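Local structure of amine Dehydrogenase (Pseudomonas putida, 1JMX) at residues Q204-E209 against F302-D307; L231-L236 against T254-T259; H295-V300 against D317-N322. The protein probably serves as the beta-propeller subunit of a quinohemoprotein amine dehydrogenase, which oxidises primary amines and hands the electrons on to heme c. All coordinates share one frame; numbering follows the deposited sequence.

Interaction 1 (Q204-E209 against F302-D307); sequences QSPRHE and FDKKGD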
loop_
_atom_site.group_PDB
_atom_site.type_symbol
_atom_site.label_atom_id
_atom_site.label_comp_id
_atom_site.label_asym_id
_atom_site.label_seq_id
_atom_site.Cartn_x
_atom_site.Cartn_y
_atom_site.Cartn_z
ATOM N N GLN B 204 30.292 9.795 -3.555
ATOM C CA GLN B 204 31.686 9.889 -3.949
ATOM C C GLN B 204 32.148 11.117 -3.157
ATOM O O GLN B 204 32.304 12.210 -3.697
ATOM C CB GLN B 204 31.821 10.099 -5.461
ATOM C CG GLN B 204 31.439 8.866 -6.273
ATOM C CD GLN B 204 31.766 8.999 -7.749
ATOM O OE1 GLN B 204 31.428 9.994 -8.387
ATOM N NE2 GLN B 204 32.422 7.985 -8.302
ATOM N N SER B 205 32.291 10.923 -1.847
ATOM C CA SER B 205 32.673 11.998 -0.932
ATOM C C SER B 205 34.166 12.292 -0.868
ATOM O O SER B 205 34.992 11.436 -1.203
ATOM C CB SER B 205 32.151 11.696 0.477
ATOM O OG SER B 205 32.802 10.569 1.027
ATOM N N PRO B 206 34.534 13.515 -0.422
ATOM C CA PRO B 206 35.940 13.929 -0.306
ATOM C C PRO B 206 36.819 12.973 0.519
ATOM O O PRO B 206 38.035 12.911 0.311
ATOM C CB PRO B 206 35.830 15.311 0.349
ATOM C CG PRO B 206 34.559 15.847 -0.239
ATOM C CD PRO B 206 33.633 14.650 -0.124
ATOM N N ARG B 207 36.203 12.213 1.428
ATOM C CA ARG B 207 36.936 11.265 2.276
ATOM C C ARG B 207 37.318 9.954 1.568
ATOM O O ARG B 207 38.024 9.126 2.143
ATOM C CB ARG B 207 36.148 10.956 3.559
ATOM C CG ARG B 207 35.658 12.194 4.324
ATOM C CD ARG B 207 35.252 11.862 5.766
ATOM N NE ARG B 207 36.422 11.562 6.597
ATOM C CZ ARG B 207 36.611 10.419 7.259
ATOM N NH1 ARG B 207 35.705 9.455 7.202
ATOM N NH2 ARG B 207 37.717 10.235 7.975
ATOM N N HIS B 208 36.833 9.752 0.343
ATOM C CA HIS B 208 37.150 8.550 -0.439
ATOM C C HIS B 208 36.833 7.264 0.319
ATOM O O HIS B 208 37.688 6.400 0.505
ATOM C CB HIS B 208 38.630 8.571 -0.833
ATOM C CG HIS B 208 38.949 7.775 -2.059
ATOM N ND1 HIS B 208 40.075 6.984 -2.156
ATOM C CD2 HIS B 208 38.326 7.691 -3.259
ATOM C CE1 HIS B 208 40.136 6.452 -3.364
ATOM N NE2 HIS B 208 39.087 6.865 -4.054
ATOM N N GLU B 209 35.601 7.164 0.791
ATOM C CA GLU B 209 35.163 5.987 1.512
ATOM C C GLU B 209 33.743 5.617 1.095
ATOM O O GLU B 209 33.014 6.439 0.533
ATOM C CB GLU B 209 35.265 6.192 3.033
ATOM C CG GLU B 209 34.407 7.310 3.599
ATOM C CD GLU B 209 34.607 7.544 5.106
ATOM O OE1 GLU B 209 33.756 8.244 5.702
ATOM O OE2 GLU B 209 35.595 7.050 5.699
ATOM N N PHE B 302 28.568 17.057 0.319
ATOM C CA PHE B 302 29.512 18.051 0.824
ATOM C C PHE B 302 30.462 18.451 -0.305
ATOM O O PHE B 302 30.841 17.611 -1.126
ATOM C CB PHE B 302 30.376 17.438 1.933
ATOM C CG PHE B 302 29.875 17.686 3.325
ATOM C CD1 PHE B 302 29.414 16.632 4.109
ATOM C CD2 PHE B 302 29.923 18.964 3.880
ATOM C CE1 PHE B 302 29.020 16.842 5.422
ATOM C CE2 PHE B 302 29.530 19.182 5.191
ATOM C CZ PHE B 302 29.080 18.117 5.964
ATOM N N ASP B 303 30.830 19.727 -0.375
ATOM C CA ASP B 303 31.803 20.114 -1.380
ATOM C C ASP B 303 33.177 19.670 -0.834
ATOM O O ASP B 303 33.259 19.152 0.285
ATOM C CB ASP B 303 31.727 21.612 -1.750
ATOM C CG ASP B 303 32.093 22.556 -0.609
ATOM O OD1 ASP B 303 32.073 23.776 -0.857
ATOM O OD2 ASP B 303 32.400 22.120 0.515
ATOM N N LYS B 304 34.240 19.883 -1.604
ATOM C CA LYS B 304 35.583 19.449 -1.218
ATOM C C LYS B 304 36.074 19.891 0.152
ATOM O O LYS B 304 36.563 19.070 0.930
ATOM C CB LYS B 304 36.601 19.836 -2.290
ATOM C CG LYS B 304 37.325 18.648 -2.914
ATOM C CD LYS B 304 36.358 17.684 -3.618
ATOM C CE LYS B 304 37.106 16.516 -4.251
ATOM N NZ LYS B 304 36.178 15.591 -4.934
ATOM N N LYS B 305 35.934 21.178 0.448
ATOM C CA LYS B 305 36.377 21.716 1.733
ATOM C C LYS B 305 35.391 21.504 2.875
ATOM O O LYS B 305 35.786 21.495 4.038
ATOM C CB LYS B 305 36.725 23.203 1.611
ATOM C CG LYS B 305 38.045 23.478 0.887
ATOM C CD LYS B 305 38.300 24.980 0.755
ATOM C CE LYS B 305 38.332 25.677 2.126
ATOM N NZ LYS B 305 38.390 27.176 2.018
ATOM N N GLY B 306 34.125 21.273 2.541
ATOM C CA GLY B 306 33.126 21.080 3.576
ATOM C C GLY B 306 32.555 22.406 4.056
ATOM O O GLY B 306 32.106 22.507 5.199
ATOM N N ASP B 307 32.627 23.429 3.195
ATOM C CA ASP B 307 32.100 24.769 3.477
ATOM C C ASP B 307 30.612 24.843 3.108
ATOM O O ASP B 307 29.913 25.784 3.501
ATOM C CB ASP B 307 32.816 25.831 2.636
ATOM C CG ASP B 307 34.310 25.854 2.844
ATOM O OD1 ASP B 307 34.785 25.650 3.987
ATOM O OD2 ASP B 307 35.016 26.113 1.844
#
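Pro206 carries this contact, its pyrrolidine ring set against the backbone of Asp303 and Lys304. The ring's outermost carbon, Pro206 CG, lies 3.6 Å from Asp303 O and 3.9 Å from Lys304 CA, while Pro206 CB comes within 3.9 Å of Lys304 O. Lys304 adds its aliphatic part, with Lys304 CD 4.2 Å from Pro206 CG. No hydrogen bond joins the two loops, so the contact is one of van der Waals fit, to which a compact, rigid ring is well suited.

Each loop is shaped from within. Ser205 to His208 form a type I turn, closed by His208 N to Ser205 O at 2.9 Å, and proline suits its second position because the ring already holds phi near the required value (-54°). In the 302-307 loop, Asp303 OD2 accepts from Gly306 N (2.8 Å) and Asp307 N (3.0 Å), an Asx motif that curls the chain. Gly306, with its positive phi, allows that curl.

Among the neighbouring strands, Pro206 also rests on Pro264, just past strand 257-262, and Phe302 meets Tyr271 edge-to-face. Lys304 touches Ile348 on strand 345-348, and its backbone N bonds Glu12 at the start of strand 12-18.

Interaction 2 (L231-L236 against T254-T259); sequences LLYGYL and TELYFT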
loop_
_atom_site.group_PDB
_atom_site.type_symbol
_atom_site.label_atom_id
_atom_site.label_comp_id
_atom_site.label_asym_id
_atom_site.label_seq_id
_atom_site.Cartn_x
_atom_site.Cartn_y
_atom_site.Cartn_z
ATOM N N LEU B 231 16.671 1.684 20.072
ATOM C CA LEU B 231 17.003 1.996 18.689
ATOM C C LEU B 231 18.140 2.989 18.539
ATOM O O LEU B 231 18.066 4.104 19.035
ATOM C CB LEU B 231 15.770 2.494 17.933
ATOM C CG LEU B 231 14.848 1.407 17.371
ATOM C CD1 LEU B 231 13.692 2.051 16.597
ATOM C CD2 LEU B 231 15.648 0.469 16.454
ATOM N N LEU B 232 19.169 2.585 17.798
ATOM C CA LEU B 232 20.342 3.421 17.567
ATOM C C LEU B 232 20.659 3.582 16.078
ATOM O O LEU B 232 20.304 2.733 15.258
ATOM C CB LEU B 232 21.566 2.789 18.239
ATOM C CG LEU B 232 21.512 2.487 19.734
ATOM C CD1 LEU B 232 22.533 1.428 20.080
ATOM C CD2 LEU B 232 21.758 3.760 20.533
ATOM N N TYR B 233 21.309 4.688 15.735
ATOM C CA TYR B 233 21.739 4.918 14.366
ATOM C C TYR B 233 23.243 4.710 14.359
ATOM O O TYR B 233 23.943 5.081 15.303
ATOM C CB TYR B 233 21.412 6.328 13.883
ATOM C CG TYR B 233 20.363 6.353 12.789
ATOM C CD1 TYR B 233 19.085 6.840 13.042
ATOM C CD2 TYR B 233 20.635 5.850 11.513
ATOM C CE1 TYR B 233 18.104 6.823 12.067
ATOM C CE2 TYR B 233 19.650 5.827 10.526
ATOM C CZ TYR B 233 18.387 6.314 10.814
ATOM O OH TYR B 233 17.386 6.275 9.875
ATOM N N GLY B 234 23.727 4.061 13.313
ATOM C CA GLY B 234 25.140 3.808 13.198
ATOM C C GLY B 234 25.675 4.275 11.864
ATOM O O GLY B 234 24.928 4.657 10.955
ATOM N N TYR B 235 26.993 4.231 11.759
ATOM C CA TYR B 235 27.702 4.632 10.567
ATOM C C TYR B 235 28.715 3.535 10.284
ATOM O O TYR B 235 29.445 3.090 11.171
ATOM C CB TYR B 235 28.431 5.943 10.822
ATOM C CG TYR B 235 29.139 6.517 9.626
ATOM C CD1 TYR B 235 28.432 7.206 8.648
ATOM C CD2 TYR B 235 30.525 6.460 9.518
ATOM C CE1 TYR B 235 29.083 7.841 7.599
ATOM C CE2 TYR B 235 31.189 7.092 8.467
ATOM C CZ TYR B 235 30.461 7.785 7.517
ATOM O OH TYR B 235 31.100 8.478 6.512
ATOM N N LEU B 236 28.713 3.080 9.043
ATOM C CA LEU B 236 29.618 2.045 8.588
ATOM C C LEU B 236 30.460 2.706 7.508
ATOM O O LEU B 236 30.011 3.648 6.863
ATOM C CB LEU B 236 28.784 0.881 8.042
ATOM C CG LEU B 236 29.178 -0.080 6.919
ATOM C CD1 LEU B 236 28.157 -1.220 6.912
ATOM C CD2 LEU B 236 29.205 0.612 5.558
ATOM N N THR B 254 15.673 8.968 17.208
ATOM C CA THR B 254 14.486 9.760 17.563
ATOM C C THR B 254 13.710 10.114 16.285
ATOM O O THR B 254 12.533 10.475 16.337
ATOM C CB THR B 254 14.846 11.060 18.322
ATOM O OG1 THR B 254 15.708 11.882 17.523
ATOM C CG2 THR B 254 15.527 10.730 19.630
ATOM N N GLU B 255 14.395 9.990 15.146
ATOM C CA GLU B 255 13.843 10.267 13.818
ATOM C C GLU B 255 14.673 9.502 12.784
ATOM O O GLU B 255 15.770 9.015 13.086
ATOM C CB GLU B 255 13.893 11.767 13.506
ATOM C CG GLU B 255 15.294 12.371 13.523
ATOM C CD GLU B 255 15.331 13.842 13.119
ATOM O OE1 GLU B 255 16.346 14.508 13.405
ATOM O OE2 GLU B 255 14.367 14.336 12.498
ATOM N N LEU B 256 14.161 9.410 11.562
ATOM C CA LEU B 256 14.858 8.701 10.501
ATOM C C LEU B 256 15.657 9.622 9.590
ATOM O O LEU B 256 15.301 10.787 9.403
ATOM C CB LEU B 256 13.870 7.900 9.654
ATOM C CG LEU B 256 13.014 6.822 10.322
ATOM C CD1 LEU B 256 12.108 6.200 9.262
ATOM C CD2 LEU B 256 13.885 5.757 10.985
ATOM N N TYR B 257 16.750 9.073 9.049
ATOM C CA TYR B 257 17.645 9.755 8.107
ATOM C C TYR B 257 17.866 8.768 6.955
ATOM O O TYR B 257 18.000 7.566 7.186
ATOM C CB TYR B 257 19.010 10.072 8.744
ATOM C CG TYR B 257 18.949 10.887 10.015
ATOM C CD1 TYR B 257 19.462 10.383 11.205
ATOM C CD2 TYR B 257 18.327 12.138 10.038
ATOM C CE1 TYR B 257 19.352 11.090 12.391
ATOM C CE2 TYR B 257 18.213 12.859 11.217
ATOM C CZ TYR B 257 18.727 12.324 12.395
ATOM O OH TYR B 257 18.607 13.018 13.575
ATOM N N PHE B 258 17.850 9.260 5.720
ATOM C CA PHE B 258 18.076 8.401 4.559
ATOM C C PHE B 258 19.566 8.322 4.218
ATOM O O PHE B 258 20.094 7.247 3.933
ATOM C CB PHE B 258 17.269 8.890 3.359
ATOM C CG PHE B 258 15.919 8.244 3.235
ATOM C CD1 PHE B 258 15.424 7.420 4.248
ATOM C CD2 PHE B 258 15.141 8.451 2.100
ATOM C CE1 PHE B 258 14.172 6.811 4.129
ATOM C CE2 PHE B 258 13.885 7.846 1.967
ATOM C CZ PHE B 258 13.401 7.025 2.983
ATOM N N THR B 259 20.228 9.475 4.239
ATOM C CA THR B 259 21.655 9.554 3.966
ATOM C C THR B 259 22.354 10.341 5.069
ATOM O O THR B 259 21.733 11.139 5.786
ATOM C CB THR B 259 21.970 10.235 2.627
ATOM O OG1 THR B 259 21.520 11.588 2.664
ATOM C CG2 THR B 259 21.312 9.512 1.477
#
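Tyr233 and Leu256 mark the closest approach of the two backbones, yet their CA atoms are 8.8 Å apart, too far for strand pairing, and the Tyr233 side chain has to cross the gap. Its chi1 of -113° lies well away from a staggered value and directs the ring at the 254-259 chain. At the tip, Tyr257 N donates to Tyr233 OH at 3.0 Å, almost perfectly straight (178°). Along one edge of the ring, Tyr233 CE1 comes within 3.4 Å of Glu255 O, and Leu256 CD2 packs 3.7 Å from the Tyr233 OH.

Tyr257 covers one face of the Tyr233 ring near the rim, its CD1 3.9 Å from Tyr233 CE1. The two ring planes are inclined at 45°, an oblique meeting. At its far end Tyr257 OH donates to Glu255 OE1 at 2.7 Å and is also bonded to Tyr280 OH, while Glu255 OE1 forms a salt bridge with Arg276.

Tyrosine fits position 233 because it is long, flat and polar at the end: the ring spans between two adjoining propeller sheets, while the hydroxyl gives the Tyr257 amide an acceptor just before the chain turns its corner at Phe258. The chemistry implies an aromatic contact with a polar end: the straight bond from Tyr257 N fixes where the Tyr233 hydroxyl sits, and the ring lies against the neighbouring backbone and Tyr257.

Interaction 3 (H295-V300 against D317-N322); sequences HTYYCV and DLAVFN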
loop_
_atom_site.group_PDB
_atom_site.type_symbol
_atom_site.label_atom_id
_atom_site.label_comp_id
_atom_site.label_asym_id
_atom_site.label_seq_id
_atom_site.Cartn_x
_atom_site.Cartn_y
_atom_site.Cartn_z
ATOM N N HIS B 295 11.028 20.968 2.807
ATOM C CA HIS B 295 10.370 19.719 2.440
ATOM C C HIS B 295 11.368 18.583 2.643
ATOM O O HIS B 295 12.518 18.822 3.019
ATOM C CB HIS B 295 9.833 19.749 0.993
ATOM C CG HIS B 295 10.882 19.982 -0.053
ATOM N ND1 HIS B 295 11.706 18.980 -0.520
ATOM C CD2 HIS B 295 11.220 21.096 -0.745
ATOM C CE1 HIS B 295 12.502 19.464 -1.454
ATOM N NE2 HIS B 295 12.229 20.746 -1.609
ATOM N N THR B 296 10.918 17.349 2.443
ATOM C CA THR B 296 11.790 16.193 2.604
ATOM C C THR B 296 12.899 16.207 1.565
ATOM O O THR B 296 12.675 16.579 0.414
ATOM C CB THR B 296 11.004 14.873 2.461
ATOM O OG1 THR B 296 10.014 14.808 3.480
ATOM C CG2 THR B 296 11.910 13.670 2.607
ATOM N N TYR B 297 14.107 15.884 2.011
ATOM C CA TYR B 297 15.272 15.783 1.140
ATOM C C TYR B 297 15.858 14.401 1.428
ATOM O O TYR B 297 15.782 13.919 2.558
ATOM C CB TYR B 297 16.299 16.876 1.442
ATOM C CG TYR B 297 15.936 18.252 0.921
ATOM C CD1 TYR B 297 15.333 19.194 1.752
ATOM C CD2 TYR B 297 16.213 18.618 -0.399
ATOM C CE1 TYR B 297 15.010 20.465 1.287
ATOM C CE2 TYR B 297 15.899 19.888 -0.873
ATOM C CZ TYR B 297 15.292 20.806 -0.025
ATOM O OH TYR B 297 14.935 22.053 -0.492
ATOM N N TYR B 298 16.398 13.745 0.408
ATOM C CA TYR B 298 16.958 12.404 0.579
ATOM C C TYR B 298 18.459 12.324 0.796
ATOM O O TYR B 298 18.939 11.636 1.697
ATOM C CB TYR B 298 16.720 11.559 -0.671
ATOM C CG TYR B 298 15.317 11.110 -0.973
ATOM C CD1 TYR B 298 14.364 10.933 0.033
ATOM C CD2 TYR B 298 14.964 10.777 -2.281
ATOM C CE1 TYR B 298 13.090 10.421 -0.267
ATOM C CE2 TYR B 298 13.718 10.275 -2.585
ATOM C CZ TYR B 298 12.783 10.093 -1.587
ATOM O OH TYR B 298 11.559 9.571 -1.925
ATOM N N CYS B 299 19.185 13.014 -0.074
ATOM C CA CYS B 299 20.630 12.930 -0.116
ATOM C C CYS B 299 21.504 14.144 0.189
ATOM O O CYS B 299 21.364 15.197 -0.430
ATOM C CB CYS B 299 20.983 12.381 -1.498
ATOM S SG CYS B 299 22.608 11.711 -1.677
ATOM N N VAL B 300 22.454 13.958 1.104
ATOM C CA VAL B 300 23.396 15.016 1.455
ATOM C C VAL B 300 24.600 14.941 0.520
ATOM O O VAL B 300 24.907 13.884 -0.035
ATOM C CB VAL B 300 23.932 14.920 2.926
ATOM C CG1 VAL B 300 22.863 15.319 3.923
ATOM C CG2 VAL B 300 24.463 13.533 3.232
ATOM N N ASP B 317 14.827 21.002 -6.599
ATOM C CA ASP B 317 15.719 22.022 -6.056
ATOM C C ASP B 317 16.770 21.514 -5.072
ATOM O O ASP B 317 16.524 20.583 -4.298
ATOM C CB ASP B 317 14.923 23.179 -5.415
ATOM C CG ASP B 317 14.238 22.785 -4.110
ATOM O OD1 ASP B 317 13.145 22.195 -4.167
ATOM O OD2 ASP B 317 14.783 23.074 -3.027
ATOM N N LEU B 318 17.965 22.092 -5.163
ATOM C CA LEU B 318 19.055 21.777 -4.249
ATOM C C LEU B 318 19.030 22.838 -3.154
ATOM O O LEU B 318 18.920 24.028 -3.440
ATOM C CB LEU B 318 20.430 21.882 -4.929
ATOM C CG LEU B 318 20.955 20.980 -6.046
ATOM C CD1 LEU B 318 20.848 19.524 -5.653
ATOM C CD2 LEU B 318 20.202 21.269 -7.308
ATOM N N ALA B 319 19.088 22.412 -1.903
ATOM C CA ALA B 319 19.136 23.371 -0.815
ATOM C C ALA B 319 20.623 23.494 -0.502
ATOM O O ALA B 319 21.341 22.495 -0.512
ATOM C CB ALA B 319 18.373 22.856 0.403
ATOM N N VAL B 320 21.111 24.717 -0.331
ATOM C CA VAL B 320 22.520 24.921 -0.007
ATOM C C VAL B 320 22.560 25.404 1.431
ATOM O O VAL B 320 21.925 26.394 1.774
ATOM C CB VAL B 320 23.208 25.961 -0.919
ATOM C CG1 VAL B 320 24.693 26.030 -0.593
ATOM C CG2 VAL B 320 23.016 25.597 -2.379
ATOM N N PHE B 321 23.290 24.675 2.266
ATOM C CA PHE B 321 23.420 24.987 3.676
ATOM C C PHE B 321 24.833 25.334 4.097
ATOM O O PHE B 321 25.812 24.925 3.471
ATOM C CB PHE B 321 22.983 23.791 4.524
ATOM C CG PHE B 321 21.519 23.747 4.808
ATOM C CD1 PHE B 321 20.608 23.443 3.806
ATOM C CD2 PHE B 321 21.046 23.999 6.097
ATOM C CE1 PHE B 321 19.243 23.390 4.081
ATOM C CE2 PHE B 321 19.678 23.948 6.382
ATOM C CZ PHE B 321 18.780 23.644 5.375
ATOM N N ASN B 322 24.918 26.128 5.159
ATOM C CA ASN B 322 26.191 26.481 5.758
ATOM C C ASN B 322 26.226 25.390 6.807
ATOM O O ASN B 322 25.327 25.317 7.643
ATOM C CB ASN B 322 26.115 27.845 6.440
ATOM C CG ASN B 322 27.404 28.213 7.145
ATOM O OD1 ASN B 322 27.840 27.529 8.066
ATOM N ND2 ASN B 322 28.022 29.297 6.707
#
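Tyr297 reaches across to Asp317 and Ala319 with the outer end of its ring and its hydroxyl, and its CB already points toward the 317-322 strand. A chi1 of -76° puts CG anti to the carbonyl carbon and carries the ring to the Asp317 carboxylate. One face of the Tyr297 ring is covered by the imidazole of His295, whose CE1 sits 3.4 Å above the ring plane, offset toward the rim. At the edge of the ring, in its plane, Tyr297 CE2 comes within 3.6 Å of Asp317 O. Further out, Tyr297 CZ rests 3.7 Å from Ala319 CB, a small methyl that lets the phenol come close. At the tip, Tyr297 OH donates to Asp317 OD2 at 2.7 Å, from the syn side and somewhat out of the carboxylate plane.

His295 takes the other oxygen of the same carboxylate. His295 NE2 donates to Asp317 OD1 at 3.1 Å with an N-H...O angle of 156°, and ring and carboxylate planes stand nearly perpendicular, 83° apart. The second ring nitrogen, His295 ND1, donates to Thr296 O at 2.8 Å, and that carbonyl also accepts from Thr314 OG1. Imidazole thus suits its place by bonding through both nitrogens, which fixes its rotation. Thr296 in turn bonds the backbone of another protein chain of the assembly, and an apolar side chain of that chain packs on His295.

Aspartate fits position 317 because its two oxygens can each receive one donor in a buried setting. With both imidazole nitrogens acting as donors, His295 may well be protonated, and the carboxylate would favour that form. The chemistry implies a small polar network, partly charged perhaps, that joins the loop entering strand 299-302 to the third strand of the same propeller blade.

In the fold
From the N terminus, segment 204-209, running into strand 209-218, opens the long loop that interaction 1 closes at 302-307. Interaction 2 is nested inside it and joins the sheet of 230-239 to the one that begins with strand 257-262. Interaction 3 then opens at 295-300, before 302-307 is reached, and itself closes at 317-322, so interactions 1 and 3 cross. Direct links connect the sites: Glu209 OE1 probably bonds Tyr235 OH, and Thr259 OG1 probably bonds both Tyr298 O and Val300 N. Together they tie three consecutive propeller blades, with interaction 1 bordering the sheet that pairs strands from both chain ends.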